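PDB 4V2X: endo-beta-1,4-glucanase (cellulase B), which hydrolyses beta-1,4-glucans, with xyloglucan and beta-1,3-1,4-glucans among its substrates, through a family 5 catalytic module joined to an Ig-like and a family 46 carbohydrate-binding module. Local coordinates for residues M65-L71 with I353-D359; Y61-M65 with L144-I148; K528-F534 with T546-E552. One frame throughout, in Å; residues are numbered along the deposited sequence.

Contacts 1 and 2 belong to the catalytic barrel and touch each other: they share Met-65, and their centres lie about 9 Å apart. In contact 1 the first and last strands close the barrel through backbone ladder bonds, with polar side chains adding to a buried interface. Contact 2 sets the short helix just before that first strand against the third strand, chiefly through aromatic and sulfur packing, with one polar bond near the surface. Contact 3 lies in the carbohydrate-binding module, its centre about 32 Å from that of contact 1. It is only partly buried, and there a capped helix meets a loop through a threonine, a tyrosine face and a water.

Contact 1. Residues M65-L71 with I353-D359; sequences MQPGWNL and ITHMLWD
Gly-68 and Met-356 face each other in the parallel ladder that joins the first and eighth barrel strands. Gly-68 N donates to His-355 O (2.8 Å), Gly-68 O takes Leu-357 N (3.0 Å), and Asn-70 N reaches Leu-357 O. That last carbonyl is gripped twice: Asn-70 ND2 also donates to it, at 3.1 Å and from well above its plane, while Arg-107 holds Asn-70 OD1.

Gln-66 carries the ladder on with its side-chain amide. CG lies anti to the backbone N and the chain bends at chi2 (82°), which brings Gln-66 OE1 over the centre of the His-355 imidazole face; the same oxygen accepts His-355 N on a lone pair in the carbonyl plane (2.9 Å, 169° at the hydrogen). Gln-66 NE2 donates to Ile-353 O at 3.0 Å. A water joins His-355 ND1 at the ring edge to Gly-68 O. Farther along, Trp-69 NE1 meets the anti side of Asp-359 OD2 at 2.9 Å, indole and carboxylate planes 78° apart; Phe-364 N also binds OD2.

Apolar packing is lighter: Met-65 CB rests on Thr-354 CG2 at 3.8 Å.

The pairing closes the eight-stranded barrel of a family 5 glycoside hydrolase. Met-356 points inside, against Val-316 and Arg-107, His-355 packs outward on helix 334-350, and strands 105-108 and 315-320 flank the pair.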
loop_
_atom_site.group_PDB
_atom_site.type_symbol
_atom_site.label_atom_id
_atom_site.label_comp_id
_atom_site.label_asym_id
_atom_site.label_seq_id
_atom_site.Cartn_x
_atom_site.Cartn_y
_atom_site.Cartn_z
ATOM N N MET A 65 -17.017 -18.073 19.433
ATOM C CA MET A 65 -15.699 -18.544 19.880
ATOM C C MET A 65 -15.350 -18.157 21.324
ATOM O O MET A 65 -14.440 -18.744 21.909
ATOM C CB MET A 65 -14.593 -17.992 18.977
ATOM C CG MET A 65 -14.628 -18.451 17.534
ATOM S SD MET A 65 -13.468 -17.518 16.511
ATOM C CE MET A 65 -11.911 -17.958 17.276
ATOM N N GLN A 66 -16.034 -17.161 21.880
ATOM C CA GLN A 66 -15.657 -16.591 23.181
ATOM C C GLN A 66 -15.971 -17.554 24.331
ATOM O O GLN A 66 -17.099 -18.031 24.399
ATOM C CB GLN A 66 -16.423 -15.289 23.395
ATOM C CG GLN A 66 -15.969 -14.491 24.602
ATOM C CD GLN A 66 -14.754 -13.656 24.286
ATOM O OE1 GLN A 66 -13.680 -14.189 24.011
ATOM N NE2 GLN A 66 -14.918 -12.337 24.312
ATOM N N PRO A 67 -15.035 -17.865 25.238
ATOM C CA PRO A 67 -13.651 -17.418 25.251
ATOM C C PRO A 67 -12.722 -18.484 24.691
ATOM O O PRO A 67 -13.088 -19.658 24.647
ATOM C CB PRO A 67 -13.378 -17.269 26.742
ATOM C CG PRO A 67 -14.150 -18.395 27.339
ATOM C CD PRO A 67 -15.377 -18.568 26.487
ATOM N N GLY A 68 -11.505 -18.083 24.335
ATOM C CA GLY A 68 -10.543 -18.987 23.715
ATOM C C GLY A 68 -9.295 -19.257 24.533
ATOM O O GLY A 68 -8.981 -18.534 25.482
ATOM N N TRP A 69 -8.567 -20.293 24.129
ATOM C CA TRP A 69 -7.367 -20.739 24.822
ATOM C C TRP A 69 -6.344 -21.216 23.794
ATOM O O TRP A 69 -6.711 -21.881 22.820
ATOM C CB TRP A 69 -7.766 -21.870 25.768
ATOM C CG TRP A 69 -6.680 -22.448 26.615
ATOM C CD1 TRP A 69 -6.250 -21.985 27.820
ATOM C CD2 TRP A 69 -5.929 -23.635 26.351
ATOM N NE1 TRP A 69 -5.268 -22.800 28.320
ATOM C CE2 TRP A 69 -5.050 -23.820 27.437
ATOM C CE3 TRP A 69 -5.912 -24.565 25.303
ATOM C CZ2 TRP A 69 -4.162 -24.889 27.504
ATOM C CZ3 TRP A 69 -5.032 -25.630 25.372
ATOM C CH2 TRP A 69 -4.164 -25.781 26.465
ATOM N N ASN A 70 -5.077 -20.863 24.000
ATOM C CA ASN A 70 -3.980 -21.324 23.144
ATOM C C ASN A 70 -3.309 -22.558 23.718
ATOM O O ASN A 70 -2.940 -22.582 24.891
ATOM C CB ASN A 70 -2.874 -20.274 23.006
ATOM C CG ASN A 70 -3.185 -19.204 21.987
ATOM O OD1 ASN A 70 -2.726 -19.269 20.848
ATOM N ND2 ASN A 70 -3.928 -18.184 22.404
ATOM N N LEU A 71 -3.134 -23.564 22.872
ATOM C CA LEU A 71 -2.285 -24.704 23.153
ATOM C C LEU A 71 -0.842 -24.290 22.874
ATOM O O LEU A 71 -0.255 -24.659 21.858
ATOM C CB LEU A 71 -2.706 -25.878 22.261
ATOM C CG LEU A 71 -1.984 -27.203 22.449
ATOM C CD1 LEU A 71 -2.301 -27.803 23.810
ATOM C CD2 LEU A 71 -2.375 -28.145 21.324
ATOM N N ILE A 353 -14.795 -8.100 21.349
ATOM C CA ILE A 353 -13.569 -8.731 20.873
ATOM C C ILE A 353 -13.424 -10.105 21.522
ATOM O O ILE A 353 -13.407 -10.236 22.745
ATOM C CB ILE A 353 -12.343 -7.837 21.151
ATOM C CG1 ILE A 353 -12.413 -6.579 20.268
ATOM C CG2 ILE A 353 -11.047 -8.600 20.874
ATOM C CD1 ILE A 353 -11.475 -5.462 20.677
ATOM N N THR A 354 -13.327 -11.136 20.692
ATOM C CA THR A 354 -13.079 -12.483 21.190
ATOM C C THR A 354 -11.601 -12.619 21.563
ATOM O O THR A 354 -10.732 -12.190 20.813
ATOM C CB THR A 354 -13.510 -13.533 20.153
ATOM O OG1 THR A 354 -14.945 -13.606 20.154
ATOM C CG2 THR A 354 -12.928 -14.903 20.460
ATOM N N HIS A 355 -11.325 -13.215 22.721
ATOM C CA HIS A 355 -9.950 -13.296 23.236
ATOM C C HIS A 355 -9.517 -14.739 23.440
ATOM O O HIS A 355 -10.327 -15.599 23.765
ATOM C CB HIS A 355 -9.791 -12.491 24.535
ATOM C CG HIS A 355 -10.832 -12.790 25.570
ATOM N ND1 HIS A 355 -10.785 -13.911 26.372
ATOM C CD2 HIS A 355 -11.959 -12.128 25.915
ATOM C CE1 HIS A 355 -11.842 -13.927 27.163
ATOM N NE2 HIS A 355 -12.566 -12.853 26.912
ATOM N N MET A 356 -8.231 -14.995 23.231
ATOM C CA MET A 356 -7.680 -16.324 23.410
ATOM C C MET A 356 -6.432 -16.234 24.281
ATOM O O MET A 356 -5.437 -15.628 23.889
ATOM C CB MET A 356 -7.365 -16.956 22.051
ATOM C CG MET A 356 -8.458 -16.724 21.014
ATOM S SD MET A 356 -8.299 -17.727 19.531
ATOM C CE MET A 356 -8.758 -19.344 20.171
ATOM N N LEU A 357 -6.497 -16.848 25.464
ATOM C CA LEU A 357 -5.418 -16.776 26.434
ATOM C C LEU A 357 -4.182 -17.472 25.920
ATOM O O LEU A 357 -4.262 -18.600 25.411
ATOM C CB LEU A 357 -5.832 -17.448 27.744
ATOM C CG LEU A 357 -4.776 -17.476 28.853
ATOM C CD1 LEU A 357 -4.569 -16.087 29.427
ATOM C CD2 LEU A 357 -5.198 -18.466 29.926
ATOM N N TRP A 358 -3.034 -16.814 26.047
ATOM C CA TRP A 358 -1.771 -17.480 25.759
ATOM C C TRP A 358 -1.390 -18.347 26.948
ATOM O O TRP A 358 -1.116 -17.835 28.033
ATOM C CB TRP A 358 -0.646 -16.488 25.461
ATOM C CG TRP A 358 0.625 -17.219 25.174
ATOM C CD1 TRP A 358 1.725 -17.295 25.969
ATOM C CD2 TRP A 358 0.891 -18.042 24.039
ATOM N NE1 TRP A 358 2.677 -18.101 25.391
ATOM C CE2 TRP A 358 2.188 -18.571 24.202
ATOM C CE3 TRP A 358 0.164 -18.375 22.890
ATOM C CZ2 TRP A 358 2.774 -19.407 23.258
ATOM C CZ3 TRP A 358 0.744 -19.213 21.959
ATOM C CH2 TRP A 358 2.040 -19.712 22.145
ATOM N N ASP A 359 -1.409 -19.659 26.749
ATOM C CA ASP A 359 -1.064 -20.601 27.799
ATOM C C ASP A 359 0.034 -21.511 27.275
ATOM O O ASP A 359 -0.239 -22.502 26.589
ATOM C CB ASP A 359 -2.286 -21.429 28.211
ATOM C CG ASP A 359 -2.045 -22.236 29.481
ATOM O OD1 ASP A 359 -0.861 -22.452 29.839
ATOM O OD2 ASP A 359 -3.040 -22.635 30.139
HETATM O O HOH W 1 -9.560 -16.278 27.063
#

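Contact 2. Residues Y61-M65 with L144-I148; sequences YVRDM and LYVMI
Met-65 and Tyr-145 mark the nearest approach of the two backbones, CA to CA 6.2 Å, where the chain leaving helix 58-64 passes the first residue of strand 145-149. Tyr-145 carries the contact, its CB pointing at the helix and its ring used on both face and edge. The edge, led by CE2, stands over the face of the Tyr-61 ring in a T-shaped stack: centroids 4.8 Å apart, planes at 75°, with Tyr-145 CE2 3.6 Å from Tyr-61 CE2. Tyr-61 reaches under it because its CG is anti to the backbone N (chi1 -179°), and the hydroxyl beyond is held by Thr-188 O.

This helix precedes the first strand of the beta/alpha barrel and packs against the N-terminal ends of its strands, the end away from the active-site mouth in this fold. Val-62 O accepts Thr-354 OG1 from the eighth strand, while Tyr-61 also leans on Met-191 in the fourth.

Over one face of the Tyr-145 ring lies Met-65 CG, a CH-pi contact 4.0 Å from the centroid, off centre toward CG of the ring. Met-65 SD follows obliquely at 5.4 Å from the centroid, a Met-aromatic contact, and the chain then bends at chi3, its CE meeting Met-147 CE at 4.3 Å. The phenol end is the polar part: Tyr-145 OH donates to the anti lone pair of Asp-64 OD2 at 2.6 Å, with the carboxylate turned 85° against the ring. Asp-64 is exposed, so this short bond lies at the surface, whereas the tyrosine behind it is buried and also receives Lys-189 in a cation-pi contact.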
loop_
_atom_site.group_PDB
_atom_site.type_symbol
_atom_site.label_atom_id
_atom_site.label_comp_id
_atom_site.label_asym_id
_atom_site.label_seq_id
_atom_site.Cartn_x
_atom_site.Cartn_y
_atom_site.Cartn_z
ATOM N N TYR A 61 -20.121 -16.009 14.271
ATOM C CA TYR A 61 -19.086 -17.035 14.333
ATOM C C TYR A 61 -18.028 -16.645 15.365
ATOM O O TYR A 61 -17.726 -17.408 16.275
ATOM C CB TYR A 61 -18.466 -17.177 12.944
ATOM C CG TYR A 61 -17.376 -18.211 12.774
ATOM C CD1 TYR A 61 -16.060 -17.930 13.133
ATOM C CD2 TYR A 61 -17.643 -19.446 12.188
ATOM C CE1 TYR A 61 -15.058 -18.863 12.955
ATOM C CE2 TYR A 61 -16.643 -20.380 11.998
ATOM C CZ TYR A 61 -15.348 -20.083 12.385
ATOM O OH TYR A 61 -14.340 -20.998 12.181
ATOM N N VAL A 62 -17.498 -15.435 15.234
ATOM C CA VAL A 62 -16.460 -14.960 16.153
ATOM C C VAL A 62 -17.002 -14.835 17.582
ATOM O O VAL A 62 -16.338 -15.242 18.531
ATOM C CB VAL A 62 -15.813 -13.652 15.645
ATOM C CG1 VAL A 62 -14.924 -13.027 16.713
ATOM C CG2 VAL A 62 -15.001 -13.941 14.389
ATOM N N ARG A 63 -18.217 -14.313 17.738
ATOM C CA ARG A 63 -18.844 -14.240 19.068
ATOM C C ARG A 63 -18.953 -15.606 19.728
ATOM O O ARG A 63 -18.738 -15.742 20.932
ATOM C CB ARG A 63 -20.229 -13.609 18.982
ATOM C CG ARG A 63 -20.177 -12.110 18.795
ATOM C CD ARG A 63 -21.533 -11.549 18.424
ATOM N NE ARG A 63 -21.399 -10.215 17.856
ATOM C CZ ARG A 63 -22.213 -9.686 16.948
ATOM N NH1 ARG A 63 -23.253 -10.369 16.469
ATOM N NH2 ARG A 63 -21.981 -8.457 16.509
ATOM N N ASP A 64 -19.267 -16.619 18.924
ATOM C CA ASP A 64 -19.463 -17.977 19.427
ATOM C C ASP A 64 -18.147 -18.628 19.872
ATOM O O ASP A 64 -18.155 -19.613 20.613
ATOM C CB ASP A 64 -20.143 -18.832 18.349
ATOM C CG ASP A 64 -20.958 -19.976 18.924
ATOM O OD1 ASP A 64 -21.599 -19.788 19.983
ATOM O OD2 ASP A 64 -20.981 -21.059 18.298
ATOM N N MET A 65 -17.017 -18.073 19.433
ATOM C CA MET A 65 -15.699 -18.544 19.880
ATOM C C MET A 65 -15.350 -18.157 21.324
ATOM O O MET A 65 -14.440 -18.744 21.909
ATOM C CB MET A 65 -14.593 -17.992 18.977
ATOM C CG MET A 65 -14.628 -18.451 17.534
ATOM S SD MET A 65 -13.468 -17.518 16.511
ATOM C CE MET A 65 -11.911 -17.958 17.276
ATOM N N LEU A 144 -15.535 -27.396 19.921
ATOM C CA LEU A 144 -14.745 -26.176 19.908
ATOM C C LEU A 144 -14.520 -25.684 18.494
ATOM O O LEU A 144 -14.464 -26.468 17.553
ATOM C CB LEU A 144 -13.382 -26.417 20.562
ATOM C CG LEU A 144 -13.402 -26.948 21.994
ATOM C CD1 LEU A 144 -11.993 -27.296 22.443
ATOM C CD2 LEU A 144 -14.034 -25.936 22.933
ATOM N N TYR A 145 -14.390 -24.367 18.363
ATOM C CA TYR A 145 -13.798 -23.755 17.175
ATOM C C TYR A 145 -12.300 -23.981 17.292
ATOM O O TYR A 145 -11.771 -24.084 18.403
ATOM C CB TYR A 145 -14.091 -22.248 17.120
ATOM C CG TYR A 145 -15.539 -21.939 16.861
ATOM C CD1 TYR A 145 -16.467 -21.946 17.897
ATOM C CD2 TYR A 145 -15.991 -21.663 15.577
ATOM C CE1 TYR A 145 -17.807 -21.686 17.662
ATOM C CE2 TYR A 145 -17.328 -21.406 15.332
ATOM C CZ TYR A 145 -18.232 -21.419 16.375
ATOM O OH TYR A 145 -19.566 -21.159 16.126
ATOM N N VAL A 146 -11.624 -24.053 16.152
ATOM C CA VAL A 146 -10.197 -24.338 16.104
ATOM C C VAL A 146 -9.505 -23.398 15.126
ATOM O O VAL A 146 -9.968 -23.212 14.003
ATOM C CB VAL A 146 -9.933 -25.790 15.644
ATOM C CG1 VAL A 146 -8.438 -26.084 15.622
ATOM C CG2 VAL A 146 -10.668 -26.779 16.533
ATOM N N MET A 147 -8.378 -22.827 15.543
ATOM C CA MET A 147 -7.553 -22.009 14.656
ATOM C C MET A 147 -6.183 -22.643 14.543
ATOM O O MET A 147 -5.545 -22.911 15.556
ATOM C CB MET A 147 -7.407 -20.581 15.201
ATOM C CG MET A 147 -6.678 -19.609 14.275
ATOM S SD MET A 147 -6.337 -17.980 14.993
ATOM C CE MET A 147 -7.945 -17.514 15.629
ATOM N N ILE A 148 -5.738 -22.885 13.312
ATOM C CA ILE A 148 -4.372 -23.319 13.064
ATOM C C ILE A 148 -3.678 -22.265 12.209
ATOM O O ILE A 148 -4.334 -21.460 11.534
ATOM C CB ILE A 148 -4.284 -24.691 12.358
ATOM C CG1 ILE A 148 -4.986 -24.653 10.999
ATOM C CG2 ILE A 148 -4.855 -25.787 13.254
ATOM C CD1 ILE A 148 -4.751 -25.898 10.170
#

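Contact 3. Residues K528-F534 with T546-E552; sequences KEFGYAF and TEAFFRE
Thr-546 OG1 is gripped from two sides: it donates to Tyr-532 O at 2.7 Å, on a lone pair in the carbonyl plane, and accepts Phe-549 N at 3.1 Å. The second bond makes Thr-546 the N-cap of helix 547-551 in the carbohydrate-binding module, so the cap also ties the helix start to the loop. For this the hydroxyl sits between the backbone N and the carbonyl carbon (chi1 66°). Thr-546 N adds a nearly straight bond to Ala-533 O (3.1 Å, 176° at the hydrogen). Strands 534-537 and 542-545 form an antiparallel hairpin, and these bonds join the residues just beyond its open end.

Next to the cap, Phe-549 CB packs on Ala-533 O at 3.3 Å, and its ring runs on past Ala-533 CB to the aliphatic part of Lys-528, whose NZ is held by Ala-519 O and other carbonyls. The Phe-549 side chain also touches Ala-511 and Ile-574 of the sheet.

On the outer side Ala-548 CB sits over a face of the exposed Tyr-532 ring, a CH-pi contact 4.1 Å from the centroid. Beyond it a water accepts from Tyr-532 OH at 2.8 Å and donates to both Ala-548 O and Glu-552 OE2.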
loop_
_atom_site.group_PDB
_atom_site.type_symbol
_atom_site.label_atom_id
_atom_site.label_comp_id
_atom_site.label_asym_id
_atom_site.label_seq_id
_atom_site.Cartn_x
_atom_site.Cartn_y
_atom_site.Cartn_z
ATOM N N LYS A 528 15.181 -1.470 37.990
ATOM C CA LYS A 528 15.602 -2.614 37.179
ATOM C C LYS A 528 14.463 -3.609 36.966
ATOM O O LYS A 528 13.429 -3.569 37.649
ATOM C CB LYS A 528 16.800 -3.320 37.820
ATOM C CG LYS A 528 18.018 -2.436 38.049
ATOM C CD LYS A 528 18.549 -1.799 36.767
ATOM C CE LYS A 528 18.094 -0.356 36.584
ATOM N NZ LYS A 528 18.622 0.257 35.330
ATOM N N GLU A 529 14.661 -4.499 36.001
ATOM C CA GLU A 529 13.635 -5.439 35.589
ATOM C C GLU A 529 13.596 -6.675 36.498
ATOM O O GLU A 529 14.589 -7.388 36.641
ATOM C CB GLU A 529 13.866 -5.850 34.138
ATOM C CG GLU A 529 12.841 -6.859 33.652
ATOM C CD GLU A 529 12.985 -7.235 32.197
ATOM O OE1 GLU A 529 13.719 -6.552 31.455
ATOM O OE2 GLU A 529 12.352 -8.232 31.803
ATOM N N PHE A 530 12.429 -6.945 37.083
ATOM C CA PHE A 530 12.247 -8.061 38.009
ATOM C C PHE A 530 12.517 -9.374 37.276
ATOM O O PHE A 530 12.006 -9.591 36.180
ATOM C CB PHE A 530 10.814 -8.048 38.565
ATOM C CG PHE A 530 10.601 -8.940 39.762
ATOM C CD1 PHE A 530 10.534 -10.324 39.625
ATOM C CD2 PHE A 530 10.433 -8.389 41.027
ATOM C CE1 PHE A 530 10.322 -11.138 40.726
ATOM C CE2 PHE A 530 10.218 -9.199 42.132
ATOM C CZ PHE A 530 10.164 -10.575 41.985
ATOM N N GLY A 531 13.328 -10.237 37.885
ATOM C CA GLY A 531 13.671 -11.534 37.294
ATOM C C GLY A 531 14.912 -11.424 36.430
ATOM O O GLY A 531 15.897 -12.142 36.651
ATOM N N TYR A 532 14.891 -10.503 35.471
ATOM C CA TYR A 532 15.994 -10.355 34.536
ATOM C C TYR A 532 17.258 -9.848 35.226
ATOM O O TYR A 532 18.337 -10.413 35.036
ATOM C CB TYR A 532 15.616 -9.422 33.385
ATOM C CG TYR A 532 16.729 -9.262 32.380
ATOM C CD1 TYR A 532 17.003 -10.262 31.465
ATOM C CD2 TYR A 532 17.531 -8.124 32.375
ATOM C CE1 TYR A 532 18.036 -10.135 30.552
ATOM C CE2 TYR A 532 18.573 -7.989 31.471
ATOM C CZ TYR A 532 18.814 -8.999 30.558
ATOM O OH TYR A 532 19.841 -8.865 29.661
ATOM N N ALA A 533 17.120 -8.776 36.012
ATOM C CA ALA A 533 18.260 -8.134 36.671
ATOM C C ALA A 533 18.476 -8.592 38.118
ATOM O O ALA A 533 19.597 -8.534 38.638
ATOM C CB ALA A 533 18.098 -6.621 36.616
ATOM N N PHE A 534 17.409 -9.040 38.769
ATOM C CA PHE A 534 17.481 -9.444 40.161
ATOM C C PHE A 534 16.303 -10.348 40.475
ATOM O O PHE A 534 15.314 -10.357 39.743
ATOM C CB PHE A 534 17.417 -8.215 41.069
ATOM C CG PHE A 534 16.091 -7.516 41.017
ATOM C CD1 PHE A 534 15.842 -6.558 40.047
ATOM C CD2 PHE A 534 15.075 -7.853 41.907
ATOM C CE1 PHE A 534 14.617 -5.918 39.981
ATOM C CE2 PHE A 534 13.845 -7.223 41.834
ATOM C CZ PHE A 534 13.618 -6.256 40.881
ATOM N N THR A 546 21.665 -10.741 39.039
ATOM C CA THR A 546 22.021 -11.668 37.959
ATOM C C THR A 546 23.283 -11.271 37.213
ATOM O O THR A 546 23.725 -10.113 37.246
ATOM C CB THR A 546 20.895 -11.785 36.924
ATOM O OG1 THR A 546 20.731 -10.531 36.265
ATOM C CG2 THR A 546 19.584 -12.217 37.582
ATOM N N GLU A 547 23.849 -12.235 36.497
ATOM C CA GLU A 547 24.977 -11.937 35.618
ATOM C C GLU A 547 24.593 -10.926 34.536
ATOM O O GLU A 547 25.398 -10.075 34.157
ATOM C CB GLU A 547 25.526 -13.217 34.982
ATOM C CG GLU A 547 26.853 -12.976 34.284
ATOM C CD GLU A 547 27.596 -14.245 33.914
ATOM O OE1 GLU A 547 27.313 -15.315 34.498
ATOM O OE2 GLU A 547 28.482 -14.155 33.033
ATOM N N ALA A 548 23.354 -10.997 34.058
ATOM C CA ALA A 548 22.870 -10.049 33.048
ATOM C C ALA A 548 22.860 -8.621 33.583
ATOM O O ALA A 548 23.129 -7.675 32.847
ATOM C CB ALA A 548 21.478 -10.439 32.588
ATOM N N PHE A 549 22.535 -8.469 34.863
ATOM C CA PHE A 549 22.629 -7.162 35.521
ATOM C C PHE A 549 24.065 -6.652 35.463
ATOM O O PHE A 549 24.316 -5.548 34.989
ATOM C CB PHE A 549 22.154 -7.252 36.969
ATOM C CG PHE A 549 22.421 -6.015 37.793
ATOM C CD1 PHE A 549 21.668 -4.865 37.609
ATOM C CD2 PHE A 549 23.384 -6.030 38.794
ATOM C CE1 PHE A 549 21.893 -3.737 38.389
ATOM C CE2 PHE A 549 23.612 -4.908 39.581
ATOM C CZ PHE A 549 22.864 -3.761 39.378
ATOM N N PHE A 550 25.002 -7.467 35.941
ATOM C CA PHE A 550 26.398 -7.046 36.015
ATOM C C PHE A 550 27.049 -6.799 34.655
ATOM O O PHE A 550 27.969 -5.987 34.557
ATOM C CB PHE A 550 27.214 -8.039 36.838
ATOM C CG PHE A 550 26.909 -7.988 38.305
ATOM C CD1 PHE A 550 27.208 -6.853 39.047
ATOM C CD2 PHE A 550 26.321 -9.062 38.946
ATOM C CE1 PHE A 550 26.929 -6.794 40.400
ATOM C CE2 PHE A 550 26.045 -9.013 40.305
ATOM C CZ PHE A 550 26.347 -7.876 41.031
ATOM N N ARG A 551 26.569 -7.468 33.610
ATOM C CA ARG A 551 27.091 -7.224 32.258
ATOM C C ARG A 551 26.937 -5.762 31.828
ATOM O O ARG A 551 27.693 -5.279 30.987
ATOM C CB ARG A 551 26.423 -8.135 31.222
ATOM C CG ARG A 551 27.033 -9.521 31.131
ATOM C CD ARG A 551 26.754 -10.182 29.791
ATOM N NE ARG A 551 25.330 -10.427 29.577
ATOM C CZ ARG A 551 24.650 -11.465 30.065
ATOM N NH1 ARG A 551 25.246 -12.381 30.825
ATOM N NH2 ARG A 551 23.354 -11.583 29.796
ATOM N N GLU A 552 25.963 -5.064 32.409
ATOM C CA GLU A 552 25.727 -3.664 32.092
ATOM C C GLU A 552 25.962 -2.741 33.288
ATOM O O GLU A 552 25.333 -1.687 33.410
ATOM C CB GLU A 552 24.315 -3.514 31.524
ATOM C CG GLU A 552 24.137 -4.332 30.253
ATOM C CD GLU A 552 22.816 -4.081 29.561
ATOM O OE1 GLU A 552 22.637 -2.982 28.998
ATOM O OE2 GLU A 552 21.963 -4.992 29.579
HETATM O O HOH W 2 22.246 -7.520 30.322
#